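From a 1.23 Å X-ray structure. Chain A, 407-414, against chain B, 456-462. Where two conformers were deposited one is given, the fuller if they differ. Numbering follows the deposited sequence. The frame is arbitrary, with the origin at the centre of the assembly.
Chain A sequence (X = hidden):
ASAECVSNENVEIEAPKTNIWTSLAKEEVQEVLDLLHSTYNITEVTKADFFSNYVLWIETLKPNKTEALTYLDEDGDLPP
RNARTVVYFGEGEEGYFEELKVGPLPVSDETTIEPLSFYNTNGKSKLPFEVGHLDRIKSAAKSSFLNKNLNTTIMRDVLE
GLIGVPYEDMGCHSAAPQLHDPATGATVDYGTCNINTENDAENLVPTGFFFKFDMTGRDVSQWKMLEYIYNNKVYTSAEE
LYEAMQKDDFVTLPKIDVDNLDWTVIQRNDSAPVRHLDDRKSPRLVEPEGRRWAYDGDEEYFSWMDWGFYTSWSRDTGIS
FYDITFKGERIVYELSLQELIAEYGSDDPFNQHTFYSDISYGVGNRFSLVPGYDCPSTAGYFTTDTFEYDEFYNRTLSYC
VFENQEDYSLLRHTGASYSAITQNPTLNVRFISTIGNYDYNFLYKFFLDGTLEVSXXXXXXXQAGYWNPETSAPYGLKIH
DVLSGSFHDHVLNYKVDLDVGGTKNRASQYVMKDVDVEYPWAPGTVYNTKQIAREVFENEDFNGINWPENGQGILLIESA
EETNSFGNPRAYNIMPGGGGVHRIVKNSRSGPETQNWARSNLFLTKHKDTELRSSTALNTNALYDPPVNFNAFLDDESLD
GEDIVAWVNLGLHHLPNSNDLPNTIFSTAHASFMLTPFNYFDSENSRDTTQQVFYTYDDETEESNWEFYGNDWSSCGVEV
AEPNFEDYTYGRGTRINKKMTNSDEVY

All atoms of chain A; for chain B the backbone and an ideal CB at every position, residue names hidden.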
ATOM      1  N   ASP A 407      -6.144 -11.143   3.256  1.00 15.69           N
ATOM      2  CA  ASP A 407      -6.469 -11.086   4.675  1.00 20.50           C
ATOM      3  C   ASP A 407      -7.703 -10.245   5.011  1.00 17.93           C
ATOM      4  O   ASP A 407      -8.052 -10.123   6.166  1.00 27.48           O
ATOM      5  CB  ASP A 407      -5.252 -10.616   5.499  1.00 27.37           C
ATOM      6  CG  ASP A 407      -4.884  -9.134   5.288  1.00 33.95           C
ATOM      7  OD1 ASP A 407      -5.708  -8.335   4.836  1.00 31.33           O
ATOM      8  OD2 ASP A 407      -3.753  -8.672   5.591  1.00 25.42           O
ATOM      9  N   TYR A 408      -8.362  -9.731   3.992  1.00 14.51           N
ATOM     10  CA  TYR A 408      -9.573  -8.908   4.117  1.00 14.56           C
ATOM     11  C   TYR A 408     -10.521  -9.346   2.985  1.00 14.40           C
ATOM     12  O   TYR A 408     -10.070  -9.753   1.889  1.00 15.36           O
ATOM     13  CB  TYR A 408      -9.242  -7.404   4.018  1.00 14.15           C
ATOM     14  CG  TYR A 408      -8.720  -7.032   2.668  1.00 14.59           C
ATOM     15  CD1 TYR A 408      -7.404  -7.279   2.308  1.00 15.31           C
ATOM     16  CD2 TYR A 408      -9.544  -6.427   1.730  1.00 14.31           C
ATOM     17  CE1 TYR A 408      -6.922  -6.949   1.045  1.00 15.38           C
ATOM     18  CE2 TYR A 408      -9.073  -6.085   0.478  1.00 15.04           C
ATOM     19  CZ  TYR A 408      -7.773  -6.356   0.126  1.00 15.52           C
ATOM     20  OH  TYR A 408      -7.368  -6.093  -1.157  1.00 16.33           O
ATOM     21  N   SER A 409     -11.809  -9.256   3.258  1.00 14.39           N
ATOM     22  CA  SER A 409     -12.807  -9.595   2.259  1.00 15.37           C
ATOM     23  C   SER A 409     -12.837  -8.569   1.115  1.00 13.37           C
ATOM     24  O   SER A 409     -12.363  -7.445   1.266  1.00 14.54           O
ATOM     25  CB  SER A 409     -14.190  -9.823   2.932  0.80 15.70           C
ATOM     26  OG  SER A 409     -14.893  -8.611   2.992  0.80 16.18           O
ATOM     27  N   LEU A 410     -13.360  -8.955  -0.046  1.00 14.24           N
ATOM     28  CA  LEU A 410     -13.382  -8.018  -1.173  1.00 14.57           C
ATOM     29  C   LEU A 410     -14.393  -6.909  -0.926  1.00 13.54           C
ATOM     30  O   LEU A 410     -14.148  -5.766  -1.277  1.00 14.71           O
ATOM     31  CB  LEU A 410     -13.655  -8.763  -2.491  1.00 14.54           C
ATOM     32  CG  LEU A 410     -13.640  -7.879  -3.754  1.00 16.08           C
ATOM     33  CD1 LEU A 410     -12.319  -7.149  -3.924  1.00 18.19           C
ATOM     34  CD2 LEU A 410     -13.905  -8.782  -4.945  1.00 18.48           C
ATOM     35  N   LEU A 411     -15.538  -7.268  -0.351  1.00 15.04           N
ATOM     36  CA  LEU A 411     -16.553  -6.293   0.046  1.00 15.75           C
ATOM     37  C   LEU A 411     -17.464  -6.925   1.094  1.00 15.22           C
ATOM     38  O   LEU A 411     -17.389  -8.125   1.365  1.00 16.33           O
ATOM     39  CB  LEU A 411     -17.333  -5.743  -1.158  1.00 15.64           C
ATOM     40  CG  LEU A 411     -18.274  -6.651  -1.926  1.00 19.67           C
ATOM     41  CD1 LEU A 411     -19.516  -7.047  -1.137  1.00 27.06           C
ATOM     42  CD2 LEU A 411     -18.715  -5.999  -3.221  1.00 20.79           C
ATOM     43  N   ARG A 412     -18.274  -6.086   1.722  1.00 14.86           N
ATOM     44  CA  ARG A 412     -19.317  -6.584   2.595  1.00 15.83           C
ATOM     45  C   ARG A 412     -20.356  -5.513   2.839  1.00 15.84           C
ATOM     46  O   ARG A 412     -20.078  -4.320   2.660  1.00 15.44           O
ATOM     47  CB  ARG A 412     -18.734  -6.976   3.978  1.00 15.24           C
ATOM     48  CG  ARG A 412     -18.456  -5.738   4.855  1.00 14.66           C
ATOM     49  CD  ARG A 412     -17.822  -6.014   6.217  1.00 16.03           C
ATOM     50  NE  ARG A 412     -18.402  -7.168   6.913  1.00 15.21           N
ATOM     51  CZ  ARG A 412     -19.616  -7.213   7.430  1.00 16.18           C
ATOM     52  NH1 ARG A 412     -20.407  -6.161   7.333  1.00 16.43           N
ATOM     53  NH2 ARG A 412     -20.041  -8.343   8.009  1.00 16.65           N
ATOM     54  N   HIS A 413     -21.510  -5.961   3.347  1.00 15.85           N
ATOM     55  CA  HIS A 413     -22.415  -5.055   4.023  1.00 15.33           C
ATOM     56  C   HIS A 413     -23.301  -5.802   5.007  1.00 15.90           C
ATOM     57  O   HIS A 413     -23.757  -6.893   4.715  1.00 17.19           O
ATOM     58  CB  HIS A 413     -23.272  -4.213   3.041  1.00 16.35           C
ATOM     59  CG  HIS A 413     -24.109  -3.182   3.722  1.00 16.20           C
ATOM     60  ND1 HIS A 413     -23.567  -2.175   4.491  1.00 15.11           N
ATOM     61  CD2 HIS A 413     -25.455  -3.016   3.776  1.00 17.26           C
ATOM     62  CE1 HIS A 413     -24.541  -1.422   4.967  1.00 16.80           C
ATOM     63  NE2 HIS A 413     -25.699  -1.917   4.559  1.00 17.95           N
ATOM     64  N   THR A 414     -23.586  -5.153   6.131  1.00 16.09           N
ATOM     65  CA  THR A 414     -24.594  -5.611   7.085  1.00 15.91           C
ATOM     66  C   THR A 414     -25.685  -4.559   7.152  1.00 18.21           C
ATOM     67  O   THR A 414     -25.429  -3.406   7.433  1.00 18.74           O
ATOM     68  CB  THR A 414     -23.973  -5.829   8.471  1.00 17.46           C
ATOM     69  OG1 THR A 414     -23.022  -6.900   8.394  1.00 17.33           O
ATOM     70  CG2 THR A 414     -24.999  -6.210   9.511  1.00 19.14           C
TER
ATOM     71  N   UNK B 456      -7.032   1.058   7.205  1.00 12.42           N
ATOM     72  CA  UNK B 456      -8.473   1.034   7.090  1.00 13.27           C
ATOM     73  C   UNK B 456      -8.856   0.764   5.640  1.00 11.95           C
ATOM     74  O   UNK B 456      -8.160   1.197   4.715  1.00 13.56           O
ATOM     75  CB  UNK B 456      -9.082   2.348   7.583  1.00 13.27           C
ATOM     76  N   UNK B 457      -9.963   0.039   5.464  1.00 12.74           N
ATOM     77  CA  UNK B 457     -10.600  -0.111   4.162  1.00 12.99           C
ATOM     78  C   UNK B 457     -12.086   0.186   4.340  1.00 13.78           C
ATOM     79  O   UNK B 457     -12.660  -0.126   5.380  1.00 14.21           O
ATOM     80  CB  UNK B 457     -10.375  -1.509   3.583  1.00 12.99           C
ATOM     81  N   UNK B 458     -12.722   0.742   3.325  1.00 17.62           N
ATOM     82  CA  UNK B 458     -14.158   1.043   3.383  1.00 20.66           C
ATOM     83  C   UNK B 458     -14.934   0.230   2.320  1.00 23.98           C
ATOM     84  O   UNK B 458     -14.436  -0.074   1.198  1.00 21.24           O
ATOM     85  CB  UNK B 458     -14.391   2.541   3.178  1.00 20.66           C
ATOM     86  N   UNK B 459     -16.159  -0.093   2.629  1.00 21.60           N
ATOM     87  CA  UNK B 459     -17.037  -0.775   1.682  1.00 22.14           C
ATOM     88  C   UNK B 459     -18.461  -0.294   2.062  1.00 21.90           C
ATOM     89  O   UNK B 459     -18.666   0.616   2.907  1.00 23.26           O
ATOM     90  CB  UNK B 459     -16.890  -2.297   1.746  1.00 22.14           C
ATOM     91  N   UNK B 460     -19.427  -0.916   1.453  1.00 20.31           N
ATOM     92  CA  UNK B 460     -20.811  -0.702   1.780  1.00 17.57           C
ATOM     93  C   UNK B 460     -21.460   0.145   0.704  1.00 15.46           C
ATOM     94  O   UNK B 460     -20.957   0.209  -0.418  1.00 17.26           O
ATOM     95  CB  UNK B 460     -20.951  -0.045   3.154  1.00 17.57           C
ATOM     96  N   UNK B 461     -22.638   0.688   1.037  1.00 15.91           N
ATOM     97  CA  UNK B 461     -23.385   1.542   0.117  1.00 16.48           C
ATOM     98  C   UNK B 461     -22.910   2.951   0.223  1.00 17.29           C
ATOM     99  O   UNK B 461     -22.772   3.507   1.304  1.00 20.59           O
ATOM    100  CB  UNK B 461     -24.889   1.473   0.389  1.00 16.48           C
ATOM    101  N   UNK B 462     -22.748   3.559  -0.923  1.00 15.76           N
ATOM    102  CA  UNK B 462     -22.453   4.987  -0.950  1.00 15.17           C
ATOM    103  C   UNK B 462     -23.688   5.844  -0.618  1.00 15.98           C
ATOM    104  O   UNK B 462     -24.801   5.421  -0.851  1.00 18.72           O
ATOM    105  CB  UNK B 462     -21.905   5.374  -2.325  1.00 15.17           C
TER

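Position 456 lies in a strand, and its ideal CB has nothing of chain A within 5.5 Å. Chain A sets no demand here. The deposited residue is Val B456, which makes no contact with the stretch.

Position 457 is different. It is in extended backbone, and its CA-to-CB bond points toward chain A. The ideal CB of 457 stands 5.3 Å from CD2 of Tyr A408, so a short side chain would leave a gap. The ring of Tyr A408 offers a face, and the carboxylate of Asp A407 lies farther along. A long side chain is favoured: Arg or Lys would suit the ring and the acid, while Met, Gln or an aromatic could also cover the ring. The deposited residue is Arg B457. Its chain is extended, with chi1 m and chi2 and chi3 t. The guanidinium lies flat on the Tyr A408 ring, a stack and a cation-pi contact, planes at 3°, with CZ of Arg B457 3.4 Å from CZ of Tyr A408. CD of Arg B457 adds a CH-pi contact over the ring. NE of Arg B457 donates to water 1 (NE to water O, 2.9 Å), which donates to OD1 of Asp A407 (water O to OD1, 2.9 Å).

At 458 the CB is again out of reach of chain A. It is Ala B458.

The CB of 459 points toward chain A. The ideal CB of 459 is 3.9 Å from O of Arg A412 and 4.4 Å from CA of Leu A411. With backbone this near, a small residue such as Ala or Ser fits easily. The deposited residue is Ala B459. Its CB packs 3.8 Å from O of Arg A412 and 4.5 Å from CB of Leu A411.

Position 460 has phi 105° and psi -164°. An ideal CB would be jammed against the carbonyl O of 459, which by itself calls for glycine. That ideal CB would also sit 3.6 Å from ND1 of His A413. The residue is Gly B460. CA of Gly B460 is 4.1 Å from ND1 of His A413.

At 461 the CA-to-CB bond points sideways, and the ideal CB is 5.4 Å from CE1 of His A413. The imidazole face is open to a longer side chain, aromatic or aliphatic. Tyr B461 is deposited. Its ring edge meets the His A413 face, planes at 81°, with CE1 of Tyr B461 3.6 Å from CD2 of His A413.

Position 462 is out of reach, so chain A gives no guidance. It is Ile B462.

Chain B, residues 456-462: VRAAGYI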
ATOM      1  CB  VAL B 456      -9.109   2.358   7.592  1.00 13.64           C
ATOM      2  CG1 VAL B 456      -8.684   3.547   6.773  1.00 16.00           C
ATOM      3  CG2 VAL B 456     -10.610   2.281   7.652  1.00 14.96           C
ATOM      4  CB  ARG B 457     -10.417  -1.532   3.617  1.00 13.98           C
ATOM      5  CG  ARG B 457      -8.934  -1.908   3.422  1.00 14.17           C
ATOM      6  CD  ARG B 457      -8.777  -3.334   3.005  1.00 14.71           C
ATOM      7  NE  ARG B 457      -7.387  -3.726   2.774  1.00 15.17           N
ATOM      8  CZ  ARG B 457      -6.720  -3.514   1.634  1.00 16.90           C
ATOM      9  NH1 ARG B 457      -7.288  -2.942   0.599  1.00 15.68           N
ATOM     10  NH2 ARG B 457      -5.457  -3.929   1.519  1.00 19.12           N
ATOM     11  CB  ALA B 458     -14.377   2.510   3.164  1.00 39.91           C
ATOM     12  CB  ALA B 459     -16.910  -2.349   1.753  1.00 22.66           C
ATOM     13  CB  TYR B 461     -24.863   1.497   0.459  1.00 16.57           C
ATOM     14  CG  TYR B 461     -25.610   0.248   0.034  1.00 15.87           C
ATOM     15  CD1 TYR B 461     -26.008  -0.705   0.949  1.00 18.34           C
ATOM     16  CD2 TYR B 461     -25.901   0.022  -1.292  1.00 15.60           C
ATOM     17  CE1 TYR B 461     -26.679  -1.858   0.542  1.00 17.71           C
ATOM     18  CE2 TYR B 461     -26.565  -1.106  -1.714  1.00 17.05           C
ATOM     19  CZ  TYR B 461     -26.963  -2.033  -0.791  1.00 17.60           C
ATOM     20  OH  TYR B 461     -27.642  -3.160  -1.193  1.00 18.21           O
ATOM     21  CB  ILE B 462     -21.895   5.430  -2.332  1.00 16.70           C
ATOM     22  CG1 ILE B 462     -22.929   5.224  -3.441  1.00 18.51           C
ATOM     23  CG2 ILE B 462     -20.614   4.742  -2.622  1.00 16.43           C
ATOM     24  CD1 ILE B 462     -22.543   5.804  -4.796  1.00 19.52           C
TER
HETATM   25  O   HOH W   1      -5.979  -5.446   4.616  0.50 17.28           O
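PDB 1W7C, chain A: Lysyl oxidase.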